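Local coordinates for protein D-aminoacid aminotransferase-like PLP-dependent enzyme (Haemophilus somnus, PDB 3CEB) that probably acts as a pyridoxal-phosphate-dependent lyase of the class IV aminotransferase family, putatively on 4-amino-4-deoxychorismate, at residues G129-T132 with N138-F141; R172-F175 with Q181-E184; I123-Q128 with K152-G157. All blocks are in the same frame, centred on the assembly; numbering follows the deposited sequence.

Interaction 1 (G129-T132 with N138-F141); sequences GKVT and NLIF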
loop_
_atom_site.group_PDB
_atom_site.type_symbol
_atom_site.label_atom_id
_atom_site.label_comp_id
_atom_site.label_asym_id
_atom_site.label_seq_id
_atom_site.Cartn_x
_atom_site.Cartn_y
_atom_site.Cartn_z
ATOM N N GLY A 129 -14.374 -15.249 -0.553
ATOM C CA GLY A 129 -15.254 -14.938 -1.691
ATOM C C GLY A 129 -15.073 -13.539 -2.264
ATOM O O GLY A 129 -15.672 -13.169 -3.286
ATOM N N LYS A 130 -14.235 -12.751 -1.602
ATOM C CA LYS A 130 -14.110 -11.352 -1.955
ATOM C C LYS A 130 -12.750 -11.033 -2.552
ATOM O O LYS A 130 -11.733 -11.648 -2.207
ATOM C CB LYS A 130 -14.477 -10.475 -0.741
ATOM C CG LYS A 130 -15.730 -10.992 -0.022
ATOM C CD LYS A 130 -16.499 -10.021 0.824
ATOM C CE LYS A 130 -17.066 -10.774 2.064
ATOM N N VAL A 131 -12.770 -10.116 -3.518
ATOM C CA VAL A 131 -11.554 -9.572 -4.104
ATOM C C VAL A 131 -11.001 -8.581 -3.075
ATOM O O VAL A 131 -11.718 -7.686 -2.599
ATOM C CB VAL A 131 -11.825 -8.807 -5.423
ATOM C CG1 VAL A 131 -10.525 -8.183 -5.971
ATOM C CG2 VAL A 131 -12.483 -9.711 -6.423
ATOM N N THR A 132 -9.735 -8.757 -2.717
ATOM C CA THR A 132 -9.089 -7.889 -1.744
ATOM C C THR A 132 -7.948 -7.136 -2.390
ATOM O O THR A 132 -8.178 -6.208 -3.144
ATOM C CB THR A 132 -8.673 -8.660 -0.481
ATOM O OG1 THR A 132 -7.697 -9.671 -0.802
ATOM C CG2 THR A 132 -9.941 -9.310 0.163
ATOM N N ASN A 138 -3.358 -2.122 -3.250
ATOM C CA ASN A 138 -4.765 -2.345 -3.402
ATOM C C ASN A 138 -5.114 -2.472 -4.906
ATOM O O ASN A 138 -4.286 -2.241 -5.784
ATOM C CB ASN A 138 -5.580 -1.216 -2.747
ATOM C CG ASN A 138 -5.357 -1.120 -1.251
ATOM O OD1 ASN A 138 -4.865 -0.098 -0.754
ATOM N ND2 ASN A 138 -5.700 -2.182 -0.521
ATOM N N LEU A 139 -6.378 -2.785 -5.192
ATOM C CA LEU A 139 -6.821 -2.930 -6.572
ATOM C C LEU A 139 -8.017 -2.041 -6.914
ATOM O O LEU A 139 -8.840 -1.712 -6.058
ATOM C CB LEU A 139 -7.113 -4.405 -6.882
ATOM C CG LEU A 139 -5.952 -5.398 -6.837
ATOM C CD1 LEU A 139 -6.516 -6.787 -6.802
ATOM C CD2 LEU A 139 -4.913 -5.238 -7.963
ATOM N N ILE A 140 -8.051 -1.632 -8.188
ATOM C CA ILE A 140 -9.122 -0.815 -8.741
ATOM C C ILE A 140 -9.585 -1.445 -10.047
ATOM O O ILE A 140 -8.813 -2.053 -10.777
ATOM C CB ILE A 140 -8.724 0.683 -8.934
ATOM C CG1 ILE A 140 -7.589 0.864 -9.947
ATOM C CG2 ILE A 140 -8.305 1.297 -7.618
ATOM C CD1 ILE A 140 -7.303 2.348 -10.304
ATOM N N PHE A 141 -10.866 -1.299 -10.315
ATOM C CA PHE A 141 -11.512 -1.968 -11.421
ATOM C C PHE A 141 -12.343 -0.978 -12.188
ATOM O O PHE A 141 -13.075 -0.204 -11.612
ATOM C CB PHE A 141 -12.396 -3.072 -10.854
ATOM C CG PHE A 141 -11.626 -4.108 -10.068
ATOM C CD1 PHE A 141 -11.396 -3.948 -8.719
ATOM C CD2 PHE A 141 -11.097 -5.234 -10.695
ATOM C CE1 PHE A 141 -10.639 -4.894 -8.006
ATOM C CE2 PHE A 141 -10.363 -6.190 -9.994
ATOM C CZ PHE A 141 -10.118 -6.011 -8.648
HETATM O O HOH W 1 -7.812 -3.533 -2.721
#

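Interaction 2 (R172-F175 with Q181-E184); sequences REIF and QYEE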
loop_
_atom_site.group_PDB
_atom_site.type_symbol
_atom_site.label_atom_id
_atom_site.label_comp_id
_atom_site.label_asym_id
_atom_site.label_seq_id
_atom_site.Cartn_x
_atom_site.Cartn_y
_atom_site.Cartn_z
ATOM N N ARG A 172 -16.684 -0.303 -3.002
ATOM C CA ARG A 172 -17.801 -1.220 -3.136
ATOM C C ARG A 172 -17.422 -2.653 -2.847
ATOM O O ARG A 172 -16.319 -3.083 -3.124
ATOM C CB ARG A 172 -18.360 -1.216 -4.558
ATOM C CG ARG A 172 -18.998 0.068 -5.023
ATOM C CD ARG A 172 -20.231 -0.345 -5.808
ATOM N NE ARG A 172 -20.575 0.471 -6.976
ATOM C CZ ARG A 172 -20.342 0.111 -8.248
ATOM N NH1 ARG A 172 -19.730 -1.036 -8.556
ATOM N NH2 ARG A 172 -20.719 0.906 -9.229
ATOM N N GLU A 173 -18.389 -3.412 -2.373
ATOM C CA GLU A 173 -18.161 -4.809 -2.113
ATOM C C GLU A 173 -17.997 -5.543 -3.448
ATOM O O GLU A 173 -18.850 -5.444 -4.303
ATOM C CB GLU A 173 -19.301 -5.396 -1.263
ATOM C CG GLU A 173 -19.042 -6.829 -0.960
ATOM C CD GLU A 173 -19.861 -7.382 0.177
ATOM O OE1 GLU A 173 -20.971 -6.875 0.400
ATOM O OE2 GLU A 173 -19.389 -8.353 0.828
ATOM N N ILE A 174 -16.895 -6.261 -3.625
ATOM C CA ILE A 174 -16.636 -6.963 -4.885
ATOM C C ILE A 174 -16.382 -8.427 -4.675
ATOM O O ILE A 174 -15.330 -8.833 -4.219
ATOM C CB ILE A 174 -15.393 -6.417 -5.620
ATOM C CG1 ILE A 174 -15.552 -4.930 -5.949
ATOM C CG2 ILE A 174 -15.149 -7.201 -6.896
ATOM C CD1 ILE A 174 -14.257 -4.295 -6.559
ATOM N N PHE A 175 -17.352 -9.233 -5.031
ATOM C CA PHE A 175 -17.188 -10.687 -4.933
ATOM C C PHE A 175 -16.427 -11.123 -6.126
ATOM O O PHE A 175 -16.431 -10.440 -7.135
ATOM C CB PHE A 175 -18.520 -11.422 -4.893
ATOM C CG PHE A 175 -19.292 -11.171 -3.651
ATOM C CD1 PHE A 175 -20.147 -10.093 -3.560
ATOM C CD2 PHE A 175 -19.171 -12.002 -2.561
ATOM C CE1 PHE A 175 -20.853 -9.846 -2.389
ATOM C CE2 PHE A 175 -19.895 -11.756 -1.398
ATOM C CZ PHE A 175 -20.717 -10.672 -1.311
ATOM N N GLN A 181 -18.134 -8.170 -14.281
ATOM C CA GLN A 181 -18.756 -6.860 -14.429
ATOM C C GLN A 181 -17.784 -5.781 -14.838
ATOM O O GLN A 181 -18.184 -4.747 -15.225
ATOM C CB GLN A 181 -19.283 -6.381 -13.088
ATOM C CG GLN A 181 -20.579 -6.863 -12.545
ATOM C CD GLN A 181 -20.902 -6.152 -11.239
ATOM O OE1 GLN A 181 -21.125 -4.953 -11.188
ATOM N NE2 GLN A 181 -20.914 -6.892 -10.184
ATOM N N TYR A 182 -16.505 -6.019 -14.681
ATOM C CA TYR A 182 -15.447 -4.988 -14.859
ATOM C C TYR A 182 -14.626 -5.102 -16.177
ATOM O O TYR A 182 -14.542 -6.157 -16.786
ATOM C CB TYR A 182 -14.559 -4.924 -13.611
ATOM C CG TYR A 182 -15.375 -4.582 -12.397
ATOM C CD1 TYR A 182 -15.761 -3.281 -12.155
ATOM C CD2 TYR A 182 -15.803 -5.555 -11.511
ATOM C CE1 TYR A 182 -16.544 -2.952 -11.073
ATOM C CE2 TYR A 182 -16.595 -5.232 -10.406
ATOM C CZ TYR A 182 -16.956 -3.927 -10.208
ATOM O OH TYR A 182 -17.714 -3.559 -9.143
ATOM N N GLU A 183 -14.039 -3.987 -16.603
ATOM C CA GLU A 183 -13.415 -3.873 -17.903
ATOM C C GLU A 183 -11.910 -3.830 -17.905
ATOM O O GLU A 183 -11.288 -3.954 -18.946
ATOM C CB GLU A 183 -13.893 -2.583 -18.538
ATOM C CG GLU A 183 -15.411 -2.479 -18.635
ATOM C CD GLU A 183 -15.853 -1.201 -19.272
ATOM O OE1 GLU A 183 -15.871 -1.107 -20.513
ATOM O OE2 GLU A 183 -16.183 -0.280 -18.516
ATOM N N GLU A 184 -11.324 -3.680 -16.729
ATOM C CA GLU A 184 -9.901 -3.450 -16.608
ATOM C C GLU A 184 -9.537 -3.459 -15.147
ATOM O O GLU A 184 -10.347 -3.048 -14.332
ATOM C CB GLU A 184 -9.559 -2.085 -17.196
ATOM C CG GLU A 184 -8.073 -1.785 -17.234
ATOM C CD GLU A 184 -7.721 -0.402 -17.782
ATOM O OE1 GLU A 184 -8.559 0.264 -18.400
ATOM O OE2 GLU A 184 -6.568 0.027 -17.590
HETATM O O HOH W 2 -18.929 -5.695 -7.683
#

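Interaction 3 (I123-Q128 with K152-G157); sequences IMIIRQ and KPLLEG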
loop_
_atom_site.group_PDB
_atom_site.type_symbol
_atom_site.label_atom_id
_atom_site.label_comp_id
_atom_site.label_asym_id
_atom_site.label_seq_id
_atom_site.Cartn_x
_atom_site.Cartn_y
_atom_site.Cartn_z
ATOM N N ILE A 123 -0.711 -10.553 -8.500
ATOM C CA ILE A 123 -1.790 -11.455 -8.099
ATOM C C ILE A 123 -2.976 -10.666 -7.621
ATOM O O ILE A 123 -2.923 -9.447 -7.498
ATOM C CB ILE A 123 -1.390 -12.500 -7.009
ATOM C CG1 ILE A 123 -0.993 -11.816 -5.687
ATOM C CG2 ILE A 123 -0.282 -13.380 -7.520
ATOM C CD1 ILE A 123 -0.601 -12.760 -4.549
HETATM N N MSE A 124 -4.039 -11.393 -7.333
HETATM C CA MSE A 124 -5.269 -10.810 -6.876
HETATM C C MSE A 124 -5.826 -11.763 -5.826
HETATM O O MSE A 124 -6.220 -12.878 -6.132
HETATM C CB MSE A 124 -6.185 -10.652 -8.080
HETATM C CG MSE A 124 -7.557 -10.163 -7.751
HETATM SE SE MSE A 124 -8.585 -9.721 -9.333
HETATM C CE MSE A 124 -7.790 -7.996 -9.595
ATOM N N ILE A 125 -5.771 -11.348 -4.567
ATOM C CA ILE A 125 -6.104 -12.240 -3.465
ATOM C C ILE A 125 -7.607 -12.300 -3.197
ATOM O O ILE A 125 -8.248 -11.299 -2.821
ATOM C CB ILE A 125 -5.362 -11.834 -2.191
ATOM C CG1 ILE A 125 -3.835 -11.888 -2.419
ATOM C CG2 ILE A 125 -5.755 -12.761 -1.047
ATOM C CD1 ILE A 125 -3.034 -11.150 -1.415
ATOM N N ILE A 126 -8.143 -13.495 -3.384
ATOM C CA ILE A 126 -9.525 -13.784 -3.133
ATOM C C ILE A 126 -9.623 -14.437 -1.772
ATOM O O ILE A 126 -9.195 -15.581 -1.577
ATOM C CB ILE A 126 -10.085 -14.734 -4.197
ATOM C CG1 ILE A 126 -9.749 -14.170 -5.579
ATOM C CG2 ILE A 126 -11.577 -14.915 -4.012
ATOM C CD1 ILE A 126 -10.175 -12.736 -5.713
ATOM N N ARG A 127 -10.215 -13.694 -0.841
ATOM C CA ARG A 127 -10.363 -14.119 0.536
ATOM C C ARG A 127 -11.831 -14.156 0.910
ATOM O O ARG A 127 -12.514 -13.124 0.916
ATOM C CB ARG A 127 -9.626 -13.129 1.441
ATOM C CG ARG A 127 -9.706 -13.405 2.941
ATOM C CD ARG A 127 -9.208 -12.232 3.773
ATOM N NE ARG A 127 -9.311 -12.533 5.189
ATOM C CZ ARG A 127 -10.420 -12.396 5.912
ATOM N NH1 ARG A 127 -11.511 -11.920 5.361
ATOM N NH2 ARG A 127 -10.441 -12.717 7.191
ATOM N N GLN A 128 -12.301 -15.359 1.230
ATOM C CA GLN A 128 -13.655 -15.543 1.711
ATOM C C GLN A 128 -14.626 -14.943 0.720
ATOM O O GLN A 128 -15.512 -14.192 1.091
ATOM C CB GLN A 128 -13.799 -14.915 3.102
ATOM C CG GLN A 128 -13.191 -15.835 4.172
ATOM C CD GLN A 128 -13.099 -15.230 5.583
ATOM O OE1 GLN A 128 -14.039 -14.604 6.076
ATOM N NE2 GLN A 128 -11.956 -15.448 6.241
ATOM N N LYS A 152 -13.681 -3.892 1.332
ATOM C CA LYS A 152 -12.921 -4.678 2.375
ATOM C C LYS A 152 -11.572 -5.201 1.954
ATOM O O LYS A 152 -11.407 -6.387 1.755
ATOM C CB LYS A 152 -13.681 -5.916 2.813
ATOM C CG LYS A 152 -14.264 -5.790 4.189
ATOM C CD LYS A 152 -14.769 -4.346 4.455
ATOM C CE LYS A 152 -15.329 -4.198 5.878
ATOM N NZ LYS A 152 -15.591 -2.772 6.202
ATOM N N PRO A 153 -10.592 -4.327 1.842
ATOM C CA PRO A 153 -9.290 -4.770 1.374
ATOM C C PRO A 153 -8.535 -5.474 2.502
ATOM O O PRO A 153 -9.005 -5.473 3.629
ATOM C CB PRO A 153 -8.610 -3.464 1.051
ATOM C CG PRO A 153 -9.171 -2.530 2.153
ATOM C CD PRO A 153 -10.594 -2.931 2.316
ATOM N N LEU A 154 -7.382 -6.063 2.229
ATOM C CA LEU A 154 -6.619 -6.636 3.326
ATOM C C LEU A 154 -6.094 -5.438 4.096
ATOM O O LEU A 154 -6.269 -5.343 5.294
ATOM C CB LEU A 154 -5.449 -7.477 2.836
ATOM C CG LEU A 154 -5.790 -8.669 1.964
ATOM C CD1 LEU A 154 -4.532 -9.468 1.561
ATOM C CD2 LEU A 154 -6.852 -9.542 2.700
ATOM N N LEU A 155 -5.414 -4.535 3.385
ATOM C CA LEU A 155 -4.836 -3.329 4.011
ATOM C C LEU A 155 -5.474 -2.055 3.472
ATOM O O LEU A 155 -5.649 -1.916 2.273
ATOM C CB LEU A 155 -3.310 -3.244 3.760
ATOM C CG LEU A 155 -2.529 -2.107 4.474
ATOM C CD1 LEU A 155 -2.658 -2.167 5.993
ATOM C CD2 LEU A 155 -1.058 -2.099 4.086
ATOM N N GLU A 156 -5.798 -1.119 4.344
ATOM C CA GLU A 156 -6.259 0.167 3.886
ATOM C C GLU A 156 -5.085 1.032 3.433
ATOM O O GLU A 156 -4.428 1.735 4.231
ATOM C CB GLU A 156 -7.023 0.874 4.982
ATOM C CG GLU A 156 -8.358 0.252 5.245
ATOM C CD GLU A 156 -9.077 0.942 6.348
ATOM O OE1 GLU A 156 -8.675 2.043 6.724
ATOM O OE2 GLU A 156 -10.054 0.396 6.842
ATOM N N GLY A 157 -4.845 1.020 2.137
ATOM C CA GLY A 157 -3.712 1.771 1.593
ATOM C C GLY A 157 -3.783 3.280 1.741
ATOM O O GLY A 157 -4.866 3.879 1.821
#

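Interaction 1 (G129-T132 with N138-F141)
Val131, on the short strand 130-131, faces Leu139 and Phe141 of strand 138-143 without any direct backbone pairing between the segments, and Thr132, just past the strand, takes part through its carbonyl oxygen. The closest alpha carbons, those of Thr132 and Asn138, are 7.2 Å apart, too far for sheet hydrogen bonds, and the two strands belong to different sheets. A water bridges the main chains where they come nearest: the water oxygen lies 2.7 Å from Thr132 O, to which it donates, and 3.0 Å from Leu139 N, from which it accepts, with a weak third link to Asn138 ND2. Further along, the side chains close the gap. Val131 CG1, set anti to its own backbone nitrogen (chi1 177°), meets Phe141 CZ at 3.5 Å, coming obliquely to the ring as the two side chains approach from opposite directions. Leu139 CD1 lies 4.3 Å from the same methyl, Val131 CG1, and 4.1 Å from Thr132 O. The contact is thus a buried seam between two sheets, apolar at the Val131 end and hydrated at the Thr132 end, where one water serves both the Thr132 carbonyl and the Leu139 amide and no direct hydrogen bond joins the segments.

Interaction 2 (R172-F175 with Q181-E184)
Tyr182 reaches across to Arg172 and Ile174 with the end of its ring. The CB of the preceding Gln181 lies over one ring face, 3.8 Å above the plane and offset toward the rim. The hydroxyl sits at the edge of the Arg172 guanidinium, near its plane, with NH1 3.3 Å from Tyr182 OH. The angle is poor, so this is polar proximity and not a hydrogen bond; guanidinium and ring planes are turned 36° apart. Bends at chi2 (-140°) and chi3 (-144°) bring the arginine's end to this spot, where NH2 also makes a weak hydrogen bond to Gln143. Ile174 contributes two branches: CG1 comes to 4.1 Å from Tyr182 OH, while CG2 packs obliquely to the ring, 4.3 Å from Tyr182 CE2. A water in the ring plane lies 2.9 Å from Tyr182 OH and donates a weak bond to Glu173 O, adding a tenuous polar link to the opposite backbone. From Arg172, the end of strand 170-172, both segments lie along the connection to strand 185-188, these being the outer strands of one mixed sheet; Ile148 of strand 146-150 touches Arg172, Ile174 and Tyr182, while Ile174 also packs on Phe141 of strand 138-143.

Interaction 3 (I123-Q128 with K152-G157)
Leu154 inserts its forked end between two side chains of strand 122-127, one methyl for each. CD1 meets Ile125 CD1 at 3.7 Å, the two side chains crossing at about a right angle. On the other branch, CD2 rests against the aliphatic part of Arg127, 3.7 Å from its CD. That contact depends on the arginine being stretched out: CG is anti to the backbone nitrogen (chi1 179°) and the chain stays extended as far as NE, so a methylene, not the charged group, faces the leucine. Ile125 and Arg127, two residues apart on the strand, both direct their side chains toward segment 152-157, with Ile126 between them turned to Phe94 and Phe176. The strand is the middle member of a three-stranded mixed sheet of the class IV aminotransferase fold, while Leu154 lies in the loop that leads from strand 146-150 to helix 158-165, with Gly157 at the helix N-cap. The loop backbone is held by Asp133, whose two carboxylate oxygens accept the amides of Leu154 and Leu155. Arg127 NE makes a weak hydrogen bond to Ile98 O, and its guanidinium has Gln128 NE2 3.2 Å above one face, offset toward the rim.

In the fold
The chain turns at Gln128-Gly129 from strand 122-127 into the antiparallel strand 130-131, so interactions 3 and 1 involve neighbouring strands of one sheet; their centres are about 6 Å apart. Interaction 1 is fully buried, a hydrophobic join to the second mixed sheet with one bridging water. Interaction 3 is partly buried and purely aliphatic across its segments; Thr132 OG1 to Ile125 O (2.7 Å) and Asn138 ND2 to Leu155 O (2.8 Å) supply polar ties between the two contacts. Interaction 2, its centre about 19 Å from the chain's centre, lies nearer the surface and mixes arginine, tyrosine and water. It continues the core outward: a backbone hydrogen bond joins Val131 N to Ile174 O (2.9 Å), and Phe141 packs against Ile174 and Tyr182.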